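Side-chain contacts in putative NADPH:quinone oxidoreductase (Ralstonia eutropha, PDB 3IUP), which probably reduces quinones or related substrates with NADPH, the cofactor bound in this structure: residues Pro43-Asp48 / Phe154-Thr159; Ala181-Gln186 / Phe338-Ser343. One frame throughout, in Å; residues are numbered along the deposited sequence.

Contact 1 of 2, residues Pro43-Asp48 / Phe154-Thr159; sequences PLNPSD and FVNPLT. With NDP (NADPH dihydro-nicotinamide-adenine-dinucleotide phosphate), chain C.
N45 and V155 meet at the nitrogen end of the N45 amide: V155 CB sits obliquely above N45 ND2, at 4.0 Å and beyond the end of the group. On the same side of that plane N156 ND2 stands more nearly over N45 OD1, at 4.4 Å too long for a hydrogen bond, and the two amide planes are tilted by some 36°. The polar ends of N45 are satisfied elsewhere, with K368 on OD1 and E97 on ND2, and these two bonds should fix the rotation of the amide, which meets the other segment by packing alone. Its backbone N is bonded to D48 OD2 (3.0 Å) through the anti lone pair of the carboxylate.

The third flat group is the nicotinamide ring of NADPH. T159 CG2 stands over one face, 3.7 Å from C4N, and T159 OG1 comes closer still to C4N, at 3.0 Å. On the other side of the plane V155 CG1, placed anti to the backbone N (chi1 170°), lies outside the ring outline, 3.3 Å from C5N. N156 OD1 is almost in the ring plane, at the C5N-C6N edge, while its ND2 donates a nearly straight bond to the phosphate oxygen O2N (3.1 Å, 168°). T159 OG1 donates to V155 O at 2.6 Å, a carbonyl that also receives T159 N. P46 approaches the cofactor ribose, and S47 O is held by R274 of the second subunit. P46, V155, N156 and T159 thus line the nicotinamide end of the NADPH cleft, with N45 behind them, linked through K368, which also bonds the cofactor. Here the GroES-like part meets the helix leading into the nucleotide-binding fold, as in medium-chain dehydrogenases and reductases.

Contact 2 of 2, residues Ala181-Gln186 / Phe338-Ser343; sequences ASNLGQ and FASHYS. With NDP (NADPH dihydro-nicotinamide-adenine-dinucleotide phosphate), chain C.
N183 spans the gap between the cofactor diphosphate and the extended segment 338-343. Its CB packs against the phosphates, 3.4 Å from O1A of NADPH and slightly farther from O1N. With CG anti to the carbonyl carbon (chi1 -80°), the side chain runs on past O1A: CG is within packing distance of it, and OD1 lies 3.5 Å from that same oxygen, an approach with no proton to share. Only ND2 turns away, donating to H341 O at 3.0 Å along an almost straight line (173°). The acceptor is in the amide plane of N183, whereas the donor is tilted 22° from the plane of the carbonyl. ND2 also gives a hydrogen bond to a water that is bonded in turn to S340 OG, and S340 CB packs against N183 ND2 at 3.9 Å. A second water donates to both N183 O and A339 O, adding a backbone link between the segments.

The start of helix 183-195 is capped by S182: its OG accepts from G185 N at 2.9 Å. Q186 folds back to donate from NE2 to A181 O, approaching from above the carbonyl plane, and its OE1 is held by Q215. The backbone amides of the first turn are used on NADPH: N183 N binds O1A and L184 N binds O1N (2.8 Å), both nearly straight. Each phosphate thus receives one backbone N-H, and the positive end of the helix dipole probably favours the negative charge there. Both ND2 hydrogens of N183 are spent on H341 O and the water; the close approach of OD1 to O1A is probably mildly unfavourable and paid for by these bonds, so that one residue grips cofactor and loop with separate groups.

In the fold
Contact 1 closes along the chain before contact 2 opens, yet their centres are only 10 Å apart and both border the same NADPH. Helix 155-169 lies against helix 183-195 where T159 CG2 packs on L184 CD1 at 3.6 Å, and against the 338-343 loop where P157 CB meets F338 CD1 at 3.4 Å. Contact 1 brings the start of helix 46-53 to the nicotinamide end. Contact 2 lies at the diphosphate, on the helix that follows strand 175-177, and joins it to the loop before strand 344-347. The cofactor lies between the GroES-like part carrying helix 46-53 and the nucleotide-binding part with the six-stranded parallel sheet, consistent with a reductase whose active site lies in the cleft.

Contact 1 of 2, residues Pro43-Asp48 / Phe154-Thr159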
loop_
_atom_site.group_PDB
_atom_site.type_symbol
_atom_site.label_atom_id
_atom_site.label_comp_id
_atom_site.label_asym_id
_atom_site.label_seq_id
_atom_site.Cartn_x
_atom_site.Cartn_y
_atom_site.Cartn_z
ATOM N N PRO A 43 -26.549 -16.539 -2.197
ATOM C CA PRO A 43 -26.164 -15.771 -3.360
ATOM C C PRO A 43 -24.894 -16.309 -3.975
ATOM O O PRO A 43 -24.087 -16.914 -3.278
ATOM C CB PRO A 43 -25.944 -14.376 -2.770
ATOM C CG PRO A 43 -25.414 -14.645 -1.420
ATOM C CD PRO A 43 -26.202 -15.842 -0.952
ATOM N N LEU A 44 -24.728 -16.080 -5.287
ATOM C CA LEU A 44 -23.483 -16.304 -5.991
ATOM C C LEU A 44 -22.703 -14.989 -6.030
ATOM O O LEU A 44 -22.930 -14.120 -6.881
ATOM C CB LEU A 44 -23.758 -16.793 -7.412
ATOM C CG LEU A 44 -24.029 -18.279 -7.511
ATOM C CD1 LEU A 44 -24.877 -18.585 -8.748
ATOM C CD2 LEU A 44 -22.683 -19.045 -7.533
ATOM N N ASN A 45 -21.857 -14.794 -5.046
ATOM C CA ASN A 45 -21.084 -13.569 -4.939
ATOM C C ASN A 45 -19.715 -13.835 -5.619
ATOM O O ASN A 45 -19.273 -15.006 -5.751
ATOM C CB ASN A 45 -20.854 -13.213 -3.491
ATOM C CG ASN A 45 -22.103 -12.812 -2.737
ATOM O OD1 ASN A 45 -23.030 -12.169 -3.284
ATOM N ND2 ASN A 45 -22.132 -13.177 -1.412
ATOM N N PRO A 46 -18.994 -12.769 -5.971
ATOM C CA PRO A 46 -17.659 -12.918 -6.582
ATOM C C PRO A 46 -16.688 -13.752 -5.759
ATOM O O PRO A 46 -15.995 -14.571 -6.331
ATOM C CB PRO A 46 -17.193 -11.461 -6.724
ATOM C CG PRO A 46 -18.487 -10.719 -7.001
ATOM C CD PRO A 46 -19.415 -11.353 -5.944
ATOM N N SER A 47 -16.712 -13.632 -4.431
ATOM C CA SER A 47 -15.896 -14.494 -3.564
ATOM C C SER A 47 -16.232 -15.959 -3.773
ATOM O O SER A 47 -15.354 -16.796 -3.821
ATOM C CB SER A 47 -16.090 -14.141 -2.097
ATOM O OG SER A 47 -17.470 -13.809 -1.866
ATOM N N ASP A 48 -17.520 -16.257 -3.971
ATOM C CA ASP A 48 -17.946 -17.648 -4.198
ATOM C C ASP A 48 -17.493 -18.169 -5.544
ATOM O O ASP A 48 -17.080 -19.299 -5.662
ATOM C CB ASP A 48 -19.467 -17.772 -4.093
ATOM C CG ASP A 48 -20.006 -17.290 -2.723
ATOM O OD1 ASP A 48 -19.484 -17.829 -1.680
ATOM O OD2 ASP A 48 -20.895 -16.379 -2.712
ATOM N N PHE A 154 -24.678 -11.033 5.291
ATOM C CA PHE A 154 -23.332 -10.879 5.867
ATOM C C PHE A 154 -22.338 -10.168 4.956
ATOM O O PHE A 154 -21.772 -9.127 5.328
ATOM C CB PHE A 154 -22.766 -12.226 6.308
ATOM C CG PHE A 154 -23.498 -12.858 7.456
ATOM C CD1 PHE A 154 -23.050 -12.674 8.754
ATOM C CD2 PHE A 154 -24.595 -13.682 7.241
ATOM C CE1 PHE A 154 -23.699 -13.289 9.839
ATOM C CE2 PHE A 154 -25.250 -14.292 8.299
ATOM C CZ PHE A 154 -24.807 -14.099 9.606
ATOM N N VAL A 155 -22.049 -10.751 3.796
ATOM C CA VAL A 155 -20.867 -10.386 3.047
ATOM C C VAL A 155 -20.949 -8.903 2.593
ATOM O O VAL A 155 -20.100 -8.065 2.932
ATOM C CB VAL A 155 -20.659 -11.348 1.853
ATOM C CG1 VAL A 155 -19.562 -10.895 0.853
ATOM C CG2 VAL A 155 -20.314 -12.810 2.401
ATOM N N ASN A 156 -21.988 -8.572 1.862
ATOM C CA ASN A 156 -22.126 -7.179 1.386
ATOM C C ASN A 156 -22.501 -6.153 2.457
ATOM O O ASN A 156 -21.825 -5.085 2.558
ATOM C CB ASN A 156 -22.966 -7.076 0.100
ATOM C CG ASN A 156 -22.230 -7.637 -1.115
ATOM O OD1 ASN A 156 -21.018 -7.912 -1.063
ATOM N ND2 ASN A 156 -22.975 -7.850 -2.228
ATOM N N PRO A 157 -23.496 -6.452 3.306
ATOM C CA PRO A 157 -23.842 -5.454 4.303
ATOM C C PRO A 157 -22.713 -5.135 5.297
ATOM O O PRO A 157 -22.502 -3.965 5.643
ATOM C CB PRO A 157 -25.070 -6.065 4.998
ATOM C CG PRO A 157 -25.721 -6.878 3.953
ATOM C CD PRO A 157 -24.549 -7.484 3.165
ATOM N N LEU A 158 -22.009 -6.154 5.778
ATOM C CA LEU A 158 -20.989 -5.912 6.778
ATOM C C LEU A 158 -19.769 -5.294 6.135
ATOM O O LEU A 158 -19.061 -4.555 6.797
ATOM C CB LEU A 158 -20.600 -7.153 7.562
ATOM C CG LEU A 158 -21.725 -7.678 8.423
ATOM C CD1 LEU A 158 -21.330 -9.049 9.053
ATOM C CD2 LEU A 158 -22.240 -6.664 9.503
ATOM N N THR A 159 -19.498 -5.610 4.871
ATOM C CA THR A 159 -18.388 -4.985 4.184
ATOM C C THR A 159 -18.696 -3.518 3.994
ATOM O O THR A 159 -17.818 -2.683 4.217
ATOM C CB THR A 159 -18.074 -5.687 2.876
ATOM O OG1 THR A 159 -17.705 -7.049 3.159
ATOM C CG2 THR A 159 -16.935 -5.030 2.098
HETATM P PA NDP C . -22.018 -7.242 -8.042
HETATM O O1A NDP C . -23.310 -6.839 -7.527
HETATM O O2A NDP C . -21.911 -8.487 -8.834
HETATM O O5B NDP C . -21.526 -5.961 -8.968
HETATM C C5B NDP C . -20.214 -6.049 -9.533
HETATM C C4B NDP C . -19.877 -4.730 -10.159
HETATM O O4B NDP C . -18.577 -4.873 -10.654
HETATM C C3B NDP C . -20.805 -4.359 -11.327
HETATM O O3B NDP C . -21.296 -3.035 -11.290
HETATM C C2B NDP C . -19.889 -4.495 -12.564
HETATM O O2B NDP C . -20.152 -3.544 -13.595
HETATM C C1B NDP C . -18.524 -4.244 -11.940
HETATM N N9A NDP C . -17.419 -4.866 -12.681
HETATM C C8A NDP C . -17.368 -6.190 -13.067
HETATM N N7A NDP C . -16.178 -6.424 -13.647
HETATM C C5A NDP C . -15.440 -5.256 -13.631
HETATM C C6A NDP C . -14.158 -4.890 -14.088
HETATM N N6A NDP C . -13.352 -5.718 -14.777
HETATM N N1A NDP C . -13.721 -3.596 -13.895
HETATM C C2A NDP C . -14.510 -2.659 -13.304
HETATM N N3A NDP C . -15.760 -3.019 -12.857
HETATM C C4A NDP C . -16.219 -4.283 -13.016
HETATM O O3 NDP C . -20.855 -7.387 -6.927
HETATM P PN NDP C . -21.040 -7.351 -5.378
HETATM O O1N NDP C . -21.734 -6.183 -4.894
HETATM O O2N NDP C . -21.525 -8.668 -4.842
HETATM O O5D NDP C . -19.479 -7.220 -4.929
HETATM C C5D NDP C . -18.795 -5.974 -5.135
HETATM C C4D NDP C . -17.301 -6.166 -4.898
HETATM O O4D NDP C . -17.111 -6.226 -3.469
HETATM C C3D NDP C . -16.672 -7.436 -5.509
HETATM O O3D NDP C . -15.374 -7.181 -6.005
HETATM C C2D NDP C . -16.572 -8.342 -4.293
HETATM O O2D NDP C . -15.608 -9.381 -4.379
HETATM C C1D NDP C . -16.199 -7.298 -3.237
HETATM N N1N NDP C . -16.336 -7.787 -1.846
HETATM C C2N NDP C . -15.182 -7.931 -1.148
HETATM C C3N NDP C . -15.183 -8.393 0.142
HETATM C C7N NDP C . -13.900 -8.416 0.950
HETATM O O7N NDP C . -13.975 -9.017 2.204
HETATM N N7N NDP C . -12.725 -7.931 0.526
HETATM C C4N NDP C . -16.459 -8.476 0.886
HETATM C C5N NDP C . -17.683 -8.277 0.027
HETATM C C6N NDP C . -17.570 -7.929 -1.313
HETATM P P2B NDP C . -20.308 -4.013 -15.163
HETATM O O1X NDP C . -21.812 -4.167 -15.426
HETATM O O2X NDP C . -19.569 -5.312 -15.467
HETATM O O3X NDP C . -19.702 -2.841 -15.951
#

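Contact 2 of 2, residues Ala181-Gln186 / Phe338-Ser343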
loop_
_atom_site.group_PDB
_atom_site.type_symbol
_atom_site.label_atom_id
_atom_site.label_comp_id
_atom_site.label_asym_id
_atom_site.label_seq_id
_atom_site.Cartn_x
_atom_site.Cartn_y
_atom_site.Cartn_z
ATOM N N ALA A 181 -21.819 0.744 -8.722
ATOM C CA ALA A 181 -23.164 0.236 -9.098
ATOM C C ALA A 181 -23.318 -1.235 -8.766
ATOM O O ALA A 181 -24.373 -1.841 -9.034
ATOM C CB ALA A 181 -23.440 0.497 -10.591
ATOM N N SER A 182 -22.284 -1.806 -8.152
ATOM C CA SER A 182 -22.414 -3.151 -7.580
ATOM C C SER A 182 -23.528 -3.193 -6.548
ATOM O O SER A 182 -23.941 -2.163 -6.002
ATOM C CB SER A 182 -21.083 -3.597 -6.933
ATOM O OG SER A 182 -20.849 -2.825 -5.778
ATOM N N ASN A 183 -24.046 -4.386 -6.266
ATOM C CA ASN A 183 -24.938 -4.515 -5.137
ATOM C C ASN A 183 -24.393 -3.860 -3.860
ATOM O O ASN A 183 -25.093 -3.093 -3.181
ATOM C CB ASN A 183 -25.316 -5.980 -4.857
ATOM C CG ASN A 183 -26.419 -6.517 -5.772
ATOM O OD1 ASN A 183 -26.647 -6.013 -6.848
ATOM N ND2 ASN A 183 -27.110 -7.562 -5.317
ATOM N N LEU A 184 -23.144 -4.147 -3.532
ATOM C CA LEU A 184 -22.544 -3.574 -2.325
ATOM C C LEU A 184 -22.482 -2.039 -2.385
ATOM O O LEU A 184 -22.788 -1.345 -1.422
ATOM C CB LEU A 184 -21.118 -4.160 -2.129
ATOM C CG LEU A 184 -20.410 -3.845 -0.808
ATOM C CD1 LEU A 184 -19.240 -4.777 -0.626
ATOM C CD2 LEU A 184 -19.950 -2.391 -0.777
ATOM N N GLY A 185 -22.124 -1.531 -3.547
ATOM C CA GLY A 185 -22.073 -0.098 -3.773
ATOM C C GLY A 185 -23.388 0.594 -3.597
ATOM O O GLY A 185 -23.462 1.724 -3.057
ATOM N N GLN A 186 -24.451 -0.040 -4.059
ATOM C CA GLN A 186 -25.766 0.517 -3.869
ATOM C C GLN A 186 -26.105 0.602 -2.371
ATOM O O GLN A 186 -26.687 1.576 -1.953
ATOM C CB GLN A 186 -26.826 -0.263 -4.650
ATOM C CG GLN A 186 -26.632 -0.164 -6.134
ATOM C CD GLN A 186 -27.556 -1.051 -6.941
ATOM O OE1 GLN A 186 -28.748 -0.972 -6.765
ATOM N NE2 GLN A 186 -26.999 -1.890 -7.859
ATOM N N PHE A 338 -30.118 -2.259 3.206
ATOM C CA PHE A 338 -29.343 -3.439 2.854
ATOM C C PHE A 338 -30.055 -4.350 1.872
ATOM O O PHE A 338 -29.670 -5.507 1.707
ATOM C CB PHE A 338 -28.916 -4.136 4.138
ATOM C CG PHE A 338 -28.027 -3.292 4.973
ATOM C CD1 PHE A 338 -26.709 -3.058 4.588
ATOM C CD2 PHE A 338 -28.498 -2.662 6.101
ATOM C CE1 PHE A 338 -25.891 -2.240 5.345
ATOM C CE2 PHE A 338 -27.674 -1.846 6.854
ATOM C CZ PHE A 338 -26.370 -1.634 6.468
ATOM N N ALA A 339 -31.052 -3.826 1.162
ATOM C CA ALA A 339 -31.729 -4.611 0.125
ATOM C C ALA A 339 -30.728 -5.068 -0.962
ATOM O O ALA A 339 -29.782 -4.324 -1.311
ATOM C CB ALA A 339 -32.885 -3.802 -0.508
ATOM N N SER A 340 -30.902 -6.305 -1.439
ATOM C CA SER A 340 -30.148 -6.857 -2.580
ATOM C C SER A 340 -31.063 -7.263 -3.726
ATOM O O SER A 340 -32.040 -7.973 -3.507
ATOM C CB SER A 340 -29.407 -8.127 -2.181
ATOM O OG SER A 340 -28.394 -7.876 -1.256
ATOM N N HIS A 341 -30.676 -6.898 -4.946
ATOM C CA HIS A 341 -31.400 -7.334 -6.146
ATOM C C HIS A 341 -30.730 -8.556 -6.771
ATOM O O HIS A 341 -29.504 -8.591 -6.883
ATOM C CB HIS A 341 -31.409 -6.215 -7.194
ATOM C CG HIS A 341 -31.946 -6.647 -8.530
ATOM N ND1 HIS A 341 -33.300 -6.835 -8.758
ATOM C CD2 HIS A 341 -31.319 -6.925 -9.704
ATOM C CE1 HIS A 341 -33.480 -7.218 -10.014
ATOM N NE2 HIS A 341 -32.297 -7.286 -10.608
ATOM N N TYR A 342 -31.526 -9.551 -7.170
ATOM C CA TYR A 342 -31.019 -10.671 -7.962
ATOM C C TYR A 342 -31.759 -10.699 -9.278
ATOM O O TYR A 342 -32.954 -10.423 -9.302
ATOM C CB TYR A 342 -31.268 -11.989 -7.236
ATOM C CG TYR A 342 -30.821 -11.934 -5.798
ATOM C CD1 TYR A 342 -29.464 -12.026 -5.462
ATOM C CD2 TYR A 342 -31.722 -11.724 -4.790
ATOM C CE1 TYR A 342 -29.056 -11.977 -4.131
ATOM C CE2 TYR A 342 -31.329 -11.652 -3.468
ATOM C CZ TYR A 342 -29.990 -11.781 -3.138
ATOM O OH TYR A 342 -29.630 -11.686 -1.818
ATOM N N SER A 343 -31.089 -11.047 -10.359
ATOM C CA SER A 343 -31.755 -11.127 -11.646
ATOM C C SER A 343 -32.431 -12.469 -11.869
ATOM O O SER A 343 -33.290 -12.586 -12.702
ATOM C CB SER A 343 -30.784 -10.799 -12.779
ATOM O OG SER A 343 -29.765 -11.769 -12.870
HETATM P PA NDP C . -22.018 -7.242 -8.042
HETATM O O1A NDP C . -23.310 -6.839 -7.527
HETATM O O2A NDP C . -21.911 -8.487 -8.834
HETATM O O5B NDP C . -21.526 -5.961 -8.968
HETATM C C5B NDP C . -20.214 -6.049 -9.533
HETATM C C4B NDP C . -19.877 -4.730 -10.159
HETATM O O4B NDP C . -18.577 -4.873 -10.654
HETATM C C3B NDP C . -20.805 -4.359 -11.327
HETATM O O3B NDP C . -21.296 -3.035 -11.290
HETATM C C2B NDP C . -19.889 -4.495 -12.564
HETATM O O2B NDP C . -20.152 -3.544 -13.595
HETATM C C1B NDP C . -18.524 -4.244 -11.940
HETATM N N9A NDP C . -17.419 -4.866 -12.681
HETATM C C8A NDP C . -17.368 -6.190 -13.067
HETATM N N7A NDP C . -16.178 -6.424 -13.647
HETATM C C5A NDP C . -15.440 -5.256 -13.631
HETATM C C6A NDP C . -14.158 -4.890 -14.088
HETATM N N6A NDP C . -13.352 -5.718 -14.777
HETATM N N1A NDP C . -13.721 -3.596 -13.895
HETATM C C2A NDP C . -14.510 -2.659 -13.304
HETATM N N3A NDP C . -15.760 -3.019 -12.857
HETATM C C4A NDP C . -16.219 -4.283 -13.016
HETATM O O3 NDP C . -20.855 -7.387 -6.927
HETATM P PN NDP C . -21.040 -7.351 -5.378
HETATM O O1N NDP C . -21.734 -6.183 -4.894
HETATM O O2N NDP C . -21.525 -8.668 -4.842
HETATM O O5D NDP C . -19.479 -7.220 -4.929
HETATM C C5D NDP C . -18.795 -5.974 -5.135
HETATM C C4D NDP C . -17.301 -6.166 -4.898
HETATM O O4D NDP C . -17.111 -6.226 -3.469
HETATM C C3D NDP C . -16.672 -7.436 -5.509
HETATM O O3D NDP C . -15.374 -7.181 -6.005
HETATM C C2D NDP C . -16.572 -8.342 -4.293
HETATM O O2D NDP C . -15.608 -9.381 -4.379
HETATM C C1D NDP C . -16.199 -7.298 -3.237
HETATM N N1N NDP C . -16.336 -7.787 -1.846
HETATM C C2N NDP C . -15.182 -7.931 -1.148
HETATM C C3N NDP C . -15.183 -8.393 0.142
HETATM C C7N NDP C . -13.900 -8.416 0.950
HETATM O O7N NDP C . -13.975 -9.017 2.204
HETATM N N7N NDP C . -12.725 -7.931 0.526
HETATM C C4N NDP C . -16.459 -8.476 0.886
HETATM C C5N NDP C . -17.683 -8.277 0.027
HETATM C C6N NDP C . -17.570 -7.929 -1.313
HETATM P P2B NDP C . -20.308 -4.013 -15.163
HETATM O O1X NDP C . -21.812 -4.167 -15.426
HETATM O O2X NDP C . -19.569 -5.312 -15.467
HETATM O O3X NDP C . -19.702 -2.841 -15.951
HETATM O O HOH W 1 -27.854 -4.034 -3.320
HETATM O O HOH W 2 -26.004 -8.367 -2.502
HETATM O O HOH W 3 -28.106 -7.985 -9.154
#